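Local coordinates for protein acyl-CoA dehydrogenase (Mycobacterium thermoresistibile, PDB 3NF4) that probably catalyses the FAD-dependent alpha,beta-dehydrogenation of acyl-CoA thioesters, and binds flavin adenine dinucleotide, at residues D354-V357 against E358-R362. Residues are numbered along the deposited sequence; the frame is centred on the assembly and turned at random.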
loop_
_atom_site.group_PDB
_atom_site.type_symbol
_atom_site.label_atom_id
_atom_site.label_comp_id
_atom_site.label_asym_id
_atom_site.label_seq_id
_atom_site.Cartn_x
_atom_site.Cartn_y
_atom_site.Cartn_z
ATOM N N ASP A 354 23.046 17.472 8.370
ATOM C CA ASP A 354 24.376 16.919 8.092
ATOM C C ASP A 354 24.431 16.047 6.820
ATOM O O ASP A 354 25.505 15.828 6.266
ATOM C CB ASP A 354 24.905 16.109 9.284
ATOM N N TYR A 355 23.286 15.529 6.379
ATOM C CA TYR A 355 23.217 14.758 5.137
ATOM C C TYR A 355 22.162 15.330 4.187
ATOM O O TYR A 355 21.346 16.174 4.585
ATOM C CB TYR A 355 22.956 13.269 5.430
ATOM C CG TYR A 355 24.019 12.660 6.285
ATOM C CD1 TYR A 355 25.225 12.193 5.727
ATOM C CD2 TYR A 355 23.850 12.592 7.650
ATOM C CE1 TYR A 355 26.238 11.657 6.539
ATOM C CE2 TYR A 355 24.833 12.065 8.468
ATOM C CZ TYR A 355 26.026 11.599 7.924
ATOM O OH TYR A 355 26.974 11.080 8.783
ATOM N N ARG A 356 22.184 14.846 2.943
ATOM C CA ARG A 356 21.288 15.299 1.862
ATOM C C ARG A 356 19.855 14.690 1.847
ATOM O O ARG A 356 18.946 15.266 1.262
ATOM C CB ARG A 356 21.973 15.052 0.513
ATOM C CG ARG A 356 23.133 15.997 0.222
ATOM C CD ARG A 356 23.710 15.738 -1.178
ATOM N NE ARG A 356 24.649 16.785 -1.594
ATOM C CZ ARG A 356 25.431 16.730 -2.675
ATOM N NH1 ARG A 356 25.410 15.668 -3.469
ATOM N NH2 ARG A 356 26.252 17.735 -2.959
ATOM N N VAL A 357 19.659 13.530 2.473
ATOM C CA VAL A 357 18.388 12.790 2.345
ATOM C C VAL A 357 17.124 13.553 2.850
ATOM O O VAL A 357 16.029 13.359 2.311
ATOM C CB VAL A 357 18.476 11.346 2.916
ATOM C CG1 VAL A 357 19.440 10.532 2.083
ATOM C CG2 VAL A 357 18.931 11.348 4.393
ATOM N N GLU A 358 17.292 14.439 3.840
ATOM C CA GLU A 358 16.147 15.227 4.326
ATOM C C GLU A 358 15.713 16.251 3.277
ATOM O O GLU A 358 14.514 16.509 3.121
ATOM C CB GLU A 358 16.413 15.875 5.688
ATOM C CG GLU A 358 17.446 17.031 5.661
ATOM C CD GLU A 358 16.840 18.381 5.214
ATOM O OE1 GLU A 358 17.608 19.256 4.718
ATOM O OE2 GLU A 358 15.596 18.532 5.346
ATOM N N ARG A 359 16.678 16.800 2.529
ATOM C CA ARG A 359 16.341 17.663 1.393
ATOM C C ARG A 359 15.617 16.887 0.257
ATOM O O ARG A 359 14.639 17.390 -0.327
ATOM C CB ARG A 359 17.598 18.375 0.867
ATOM C CG ARG A 359 17.374 19.170 -0.436
ATOM C CD ARG A 359 18.524 20.202 -0.767
ATOM N NE ARG A 359 19.848 19.582 -0.990
ATOM C CZ ARG A 359 20.281 19.069 -2.145
ATOM N NH1 ARG A 359 19.527 19.062 -3.245
ATOM N NH2 ARG A 359 21.502 18.553 -2.214
ATOM N N TYR A 360 16.104 15.677 -0.057
ATOM C CA TYR A 360 15.530 14.877 -1.167
ATOM C C TYR A 360 14.051 14.565 -0.909
ATOM O O TYR A 360 13.232 14.683 -1.819
ATOM C CB TYR A 360 16.344 13.588 -1.454
ATOM C CG TYR A 360 17.767 13.808 -2.031
ATOM C CD1 TYR A 360 18.107 14.982 -2.717
ATOM C CD2 TYR A 360 18.755 12.828 -1.897
ATOM C CE1 TYR A 360 19.392 15.182 -3.231
ATOM C CE2 TYR A 360 20.014 13.015 -2.393
ATOM C CZ TYR A 360 20.329 14.192 -3.071
ATOM O OH TYR A 360 21.596 14.348 -3.586
ATOM N N MET A 361 13.723 14.202 0.332
ATOM C CA MET A 361 12.347 14.029 0.785
ATOM C C MET A 361 11.433 15.256 0.620
ATOM O O MET A 361 10.274 15.114 0.266
ATOM C CB MET A 361 12.316 13.539 2.242
ATOM C CG MET A 361 10.948 13.097 2.671
ATOM S SD MET A 361 10.911 12.378 4.332
ATOM C CE MET A 361 9.152 12.471 4.688
ATOM N N ARG A 362 11.946 16.443 0.903
ATOM C CA ARG A 362 11.204 17.692 0.704
ATOM C C ARG A 362 11.019 18.016 -0.806
ATOM O O ARG A 362 9.963 18.504 -1.214
ATOM C CB ARG A 362 11.886 18.879 1.448
ATOM C CG ARG A 362 11.918 18.738 2.997
ATOM C CD ARG A 362 12.490 20.000 3.675
ATOM N NE ARG A 362 13.961 20.076 3.649
ATOM C CZ ARG A 362 14.682 20.938 2.925
ATOM N NH1 ARG A 362 14.098 21.815 2.112
ATOM N NH2 ARG A 362 16.015 20.919 2.985
HETATM O O HOH W 1 20.271 18.900 3.569
HETATM O O HOH W 2 23.774 12.811 -3.268
#
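The R356 side chain crosses the Y360 side chain at a slant at the first turn of helix 357-367, in the all-helical C-terminal domain of the acyl-CoA dehydrogenase fold. The turn is closed by Y360 N donating to R356 O at 3.2 Å and by M361 N donating to V357 O. R356 O also sits 3.8 Å above one face of the Y360 ring, offset toward its rim. R356 CB rests 4.0 Å from Y360 CZ; with CG anti to the carbonyl carbon (chi1 -72°) and the chain extended from there to NE, the arginine runs past the phenol end of the ring. CG approaches R359 NH2, and R356 CD reaches Y360 OH at 3.5 Å. R356 and R359 run side by side, pointing the same way. R356 NE comes 3.7 Å from R359 NH2, at the edge of the R359 guanidinium and in its plane; the two guanidinium planes are 75° apart. This pairing of like charges is probably offset by D40, whose OD1 forms salt bridges with both arginines, while D36 takes R356 NH1. The Y360 side chain also packs on L261, A264 and A265 of helix 247-274. Within the helix, R362 grips E358 side-on from one turn further along, NE to OE2 and NH2 to OE1, and a water donates to both E358 OE1 and Y355 O. At the tip of R356, a second water accepts from R356 NH1, in the guanidinium plane, and is hydrogen-bonded to Y360 OH at 2.7 Å, at the edge of the tyrosine ring and in its plane.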